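Local coordinates for protein glucosidase (Croceicoccus marinus, PDB 5Z3K) that probably hydrolyses O-glycosyl bonds as a beta-glucosidase of glycoside hydrolase family 39, at residues A[55-60]-A[262-267]. Sequence-based numbering, arbitrary orientation.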
ATOM      1  N   ARG A  55       3.007   6.583   1.563  1.00 11.45           N
ATOM      2  CA  ARG A  55       4.422   6.428   1.892  1.00 12.21           C
ATOM      3  C   ARG A  55       5.234   7.436   1.087  1.00 10.20           C
ATOM      4  O   ARG A  55       5.007   7.604  -0.116  1.00 12.13           O
ATOM      5  CB  ARG A  55       4.882   5.001   1.579  1.00 10.64           C
ATOM      6  CG  ARG A  55       6.300   4.647   2.015  1.00 10.98           C
ATOM      7  CD  ARG A  55       6.525   3.123   1.949  1.00 12.12           C
ATOM      8  NE  ARG A  55       7.773   2.724   2.616  1.00 12.36           N
ATOM      9  CZ  ARG A  55       8.929   2.500   1.984  1.00 12.11           C
ATOM     10  NH1 ARG A  55       9.011   2.617   0.658  1.00 15.50           N
ATOM     11  NH2 ARG A  55      10.010   2.160   2.681  1.00 14.05           N
ATOM     12  N   SER A  56       6.186   8.107   1.745  1.00 11.86           N
ATOM     13  CA  SER A  56       6.879   9.238   1.140  1.00 13.59           C
ATOM     14  C   SER A  56       8.146   8.835   0.396  1.00 11.85           C
ATOM     15  O   SER A  56       8.790   9.698  -0.215  1.00 11.09           O
ATOM     16  CB  SER A  56       7.241  10.264   2.217  1.00 11.57           C
ATOM     17  OG  SER A  56       8.232   9.737   3.105  1.00 10.34           O
ATOM     18  N   TYR A  57       8.514   7.554   0.429  1.00 13.06           N
ATOM     19  CA  TYR A  57       9.842   7.137  -0.021  1.00 11.02           C
ATOM     20  C   TYR A  57      10.097   7.508  -1.482  1.00 13.93           C
ATOM     21  O   TYR A  57      11.212   7.909  -1.842  1.00 13.12           O
ATOM     22  CB  TYR A  57       9.999   5.629   0.200  1.00 11.40           C
ATOM     23  CG  TYR A  57      11.340   5.081  -0.231  1.00 11.03           C
ATOM     24  CD1 TYR A  57      12.458   5.219   0.584  1.00 14.31           C
ATOM     25  CD2 TYR A  57      11.482   4.404  -1.438  1.00 13.51           C
ATOM     26  CE1 TYR A  57      13.698   4.718   0.199  1.00 15.46           C
ATOM     27  CE2 TYR A  57      12.718   3.887  -1.831  1.00 15.40           C
ATOM     28  CZ  TYR A  57      13.818   4.053  -1.007  1.00 14.67           C
ATOM     29  OH  TYR A  57      15.043   3.560  -1.400  1.00 16.98           O
ATOM     30  N   ASP A  58       9.076   7.435  -2.336  1.00 11.51           N
ATOM     31  CA  ASP A  58       9.329   7.726  -3.744  1.00 11.26           C
ATOM     32  C   ASP A  58       9.354   9.224  -4.054  1.00 13.45           C
ATOM     33  O   ASP A  58       9.781   9.609  -5.149  1.00 15.48           O
ATOM     34  CB  ASP A  58       8.313   6.982  -4.611  1.00 13.11           C
ATOM     35  CG  ASP A  58       8.479   5.475  -4.495  1.00 19.60           C
ATOM     36  OD1 ASP A  58       9.599   4.974  -4.733  1.00 16.53           O
ATOM     37  OD2 ASP A  58       7.515   4.791  -4.107  1.00 21.68           O
ATOM     38  N   TRP A  59       8.965  10.069  -3.108  1.00 12.71           N
ATOM     39  CA  TRP A  59       9.167  11.501  -3.249  1.00 13.90           C
ATOM     40  C   TRP A  59      10.663  11.831  -3.266  1.00 11.47           C
ATOM     41  O   TRP A  59      11.523  11.005  -2.949  1.00 12.18           O
ATOM     42  CB  TRP A  59       8.502  12.262  -2.103  1.00 10.09           C
ATOM     43  CG  TRP A  59       7.017  12.054  -1.931  1.00 11.81           C
ATOM     44  CD1 TRP A  59       6.143  11.421  -2.802  1.00 13.28           C
ATOM     45  CD2 TRP A  59       6.227  12.485  -0.818  1.00 11.73           C
ATOM     46  NE1 TRP A  59       4.871  11.441  -2.286  1.00  9.92           N
ATOM     47  CE2 TRP A  59       4.893  12.082  -1.069  1.00 11.45           C
ATOM     48  CE3 TRP A  59       6.517  13.176   0.369  1.00 10.15           C
ATOM     49  CZ2 TRP A  59       3.851  12.355  -0.177  1.00 12.46           C
ATOM     50  CZ3 TRP A  59       5.488  13.434   1.263  1.00 12.68           C
ATOM     51  CH2 TRP A  59       4.161  13.023   0.982  1.00  9.48           C
ATOM     52  N   VAL A  60      10.962  13.074  -3.636  1.00 13.17           N
ATOM     53  CA  VAL A  60      12.303  13.621  -3.468  1.00 14.98           C
ATOM     54  C   VAL A  60      12.381  14.196  -2.056  1.00 13.35           C
ATOM     55  O   VAL A  60      12.388  15.420  -1.868  1.00 12.28           O
ATOM     56  CB  VAL A  60      12.603  14.670  -4.562  1.00 11.39           C
ATOM     57  CG1 VAL A  60      14.002  15.280  -4.379  1.00 15.06           C
ATOM     58  CG2 VAL A  60      12.475  14.028  -5.946  1.00 13.23           C
ATOM     59  N   LEU A 262       2.632  -3.229   5.635  1.00 10.66           N
ATOM     60  CA  LEU A 262       3.071  -3.727   4.338  1.00  9.38           C
ATOM     61  C   LEU A 262       3.506  -2.518   3.508  1.00 13.58           C
ATOM     62  O   LEU A 262       2.680  -1.835   2.898  1.00 13.88           O
ATOM     63  CB  LEU A 262       1.943  -4.530   3.693  1.00 14.34           C
ATOM     64  CG  LEU A 262       2.086  -5.179   2.317  1.00 12.63           C
ATOM     65  CD1 LEU A 262       3.389  -5.991   2.201  1.00 12.18           C
ATOM     66  CD2 LEU A 262       0.838  -6.035   2.031  1.00 12.18           C
ATOM     67  N   SER A 263       4.820  -2.237   3.498  1.00 13.00           N
ATOM     68  CA  SER A 263       5.324  -0.986   2.927  1.00 13.61           C
ATOM     69  C   SER A 263       5.367  -0.987   1.406  1.00 12.37           C
ATOM     70  O   SER A 263       5.397   0.095   0.800  1.00 11.62           O
ATOM     71  CB  SER A 263       6.729  -0.692   3.468  1.00 13.90           C
ATOM     72  OG  SER A 263       6.626  -0.046   4.723  1.00 16.24           O
ATOM     73  N   TYR A 264       5.420  -2.165   0.784  1.00  9.93           N
ATOM     74  CA  TYR A 264       5.315  -2.331  -0.664  1.00 13.68           C
ATOM     75  C   TYR A 264       4.482  -3.566  -0.914  1.00 12.08           C
ATOM     76  O   TYR A 264       4.764  -4.621  -0.335  1.00 13.30           O
ATOM     77  CB  TYR A 264       6.648  -2.590  -1.374  1.00 14.41           C
ATOM     78  CG  TYR A 264       7.757  -1.566  -1.355  1.00 12.30           C
ATOM     79  CD1 TYR A 264       8.539  -1.381  -0.223  1.00 15.26           C
ATOM     80  CD2 TYR A 264       8.104  -0.884  -2.511  1.00 12.87           C
ATOM     81  CE1 TYR A 264       9.602  -0.484  -0.224  1.00 13.04           C
ATOM     82  CE2 TYR A 264       9.167   0.024  -2.527  1.00 17.76           C
ATOM     83  CZ  TYR A 264       9.918   0.210  -1.378  1.00 16.57           C
ATOM     84  OH  TYR A 264      10.983   1.106  -1.384  1.00 16.62           O
ATOM     85  N   TRP A 265       3.519  -3.460  -1.814  1.00 12.98           N
ATOM     86  CA  TRP A 265       2.865  -4.651  -2.333  1.00 12.67           C
ATOM     87  C   TRP A 265       2.399  -4.356  -3.747  1.00 12.11           C
ATOM     88  O   TRP A 265       1.920  -3.252  -4.039  1.00  9.50           O
ATOM     89  CB  TRP A 265       1.709  -5.110  -1.442  1.00 10.90           C
ATOM     90  CG  TRP A 265       0.425  -4.328  -1.529  1.00 11.03           C
ATOM     91  CD1 TRP A 265       0.039  -3.305  -0.721  1.00 11.46           C
ATOM     92  CD2 TRP A 265      -0.670  -4.561  -2.430  1.00 12.58           C
ATOM     93  NE1 TRP A 265      -1.211  -2.863  -1.073  1.00 11.64           N
ATOM     94  CE2 TRP A 265      -1.672  -3.618  -2.119  1.00 11.09           C
ATOM     95  CE3 TRP A 265      -0.900  -5.473  -3.466  1.00  9.68           C
ATOM     96  CZ2 TRP A 265      -2.883  -3.555  -2.809  1.00 11.05           C
ATOM     97  CZ3 TRP A 265      -2.110  -5.402  -4.157  1.00 10.28           C
ATOM     98  CH2 TRP A 265      -3.081  -4.452  -3.819  1.00  9.48           C
ATOM     99  N   SER A 266       2.540  -5.355  -4.613  1.00 11.67           N
ATOM    100  CA  SER A 266       2.300  -5.209  -6.036  1.00 15.79           C
ATOM    101  C   SER A 266       2.294  -6.603  -6.637  1.00 17.27           C
ATOM    102  O   SER A 266       2.870  -7.533  -6.072  1.00 14.12           O
ATOM    103  CB  SER A 266       3.390  -4.347  -6.693  1.00 14.89           C
ATOM    104  OG  SER A 266       3.075  -4.114  -8.044  1.00 23.88           O
HETATM  105  N   MSE A 267       1.654  -6.743  -7.792  1.00 13.04           N
HETATM  106  CA  MSE A 267       1.792  -8.025  -8.475  1.00 16.24           C
HETATM  107  C   MSE A 267       3.239  -8.247  -8.876  1.00 16.00           C
HETATM  108  O   MSE A 267       3.714  -9.371  -8.832  1.00 14.87           O
HETATM  109  CB  MSE A 267       0.910  -8.146  -9.713  1.00 12.49           C
HETATM  110  CG  MSE A 267       1.011  -9.549 -10.304  1.00 14.21           C
HETATM  111 SE   MSE A 267      -0.332  -9.923 -11.659  0.77 19.02          SE
HETATM  112  CE  MSE A 267       0.656  -9.313 -13.183  1.00 13.60           C
TER
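The guanidinium of Arg55 has Ser263 CB and Tyr264 CD1 over one face. Its plane and the Tyr264 ring are turned 53° apart, so the two groups do not stack flat. NH1 approaches the ring obliquely, with Tyr264 CE1 3.3 Å from Arg55 NH1. The Tyr57 ring also meets Tyr264 obliquely, and Tyr264 OH lies 3.3 Å from both Tyr57 CD2 and Tyr57 CE2. The contact crosses the interior of the closed, parallel eight-stranded barrel of this GH39 enzyme, a TIM barrel. Residues 55-60 run from the end of strand 53-55 into a loop, and residues 262-267 lie on strand 259-266 and run on into a loop. The two strands are not neighbours in the barrel, and the nearest CA pair, Arg55 CA and Ser263 CA, is 7.5 Å apart. The contact is made chiefly by side chains. With CG anti to its backbone N (chi1 -174°) and the chain extended as far as NE, Arg55 reaches the 262-267 segment. Arg55 CD packs 3.4 Å from the backbone Ser263 O. The polar ends share acidic partners outside both segments. Glu153 forms a salt bridge with Arg55 NE through OE2, and Glu153 OE1 is hydrogen-bonded to Ser263 OG. Asp156 OD2 forms a salt bridge with Arg55 NH2 and is hydrogen-bonded to Tyr264 OH. Replacing Arg55 with an alanine removes the guanidinium and is likely to leave Glu153 and Asp156 without their shared salt-bridge partner and the Tyr264 ring without its neighbour. All four touching residues are buried. Tyr57 sits within a type I turn from Ser56 to Trp59. The turn is closed by a backbone hydrogen bond of 2.9 Å from Trp59 N to Ser56 O.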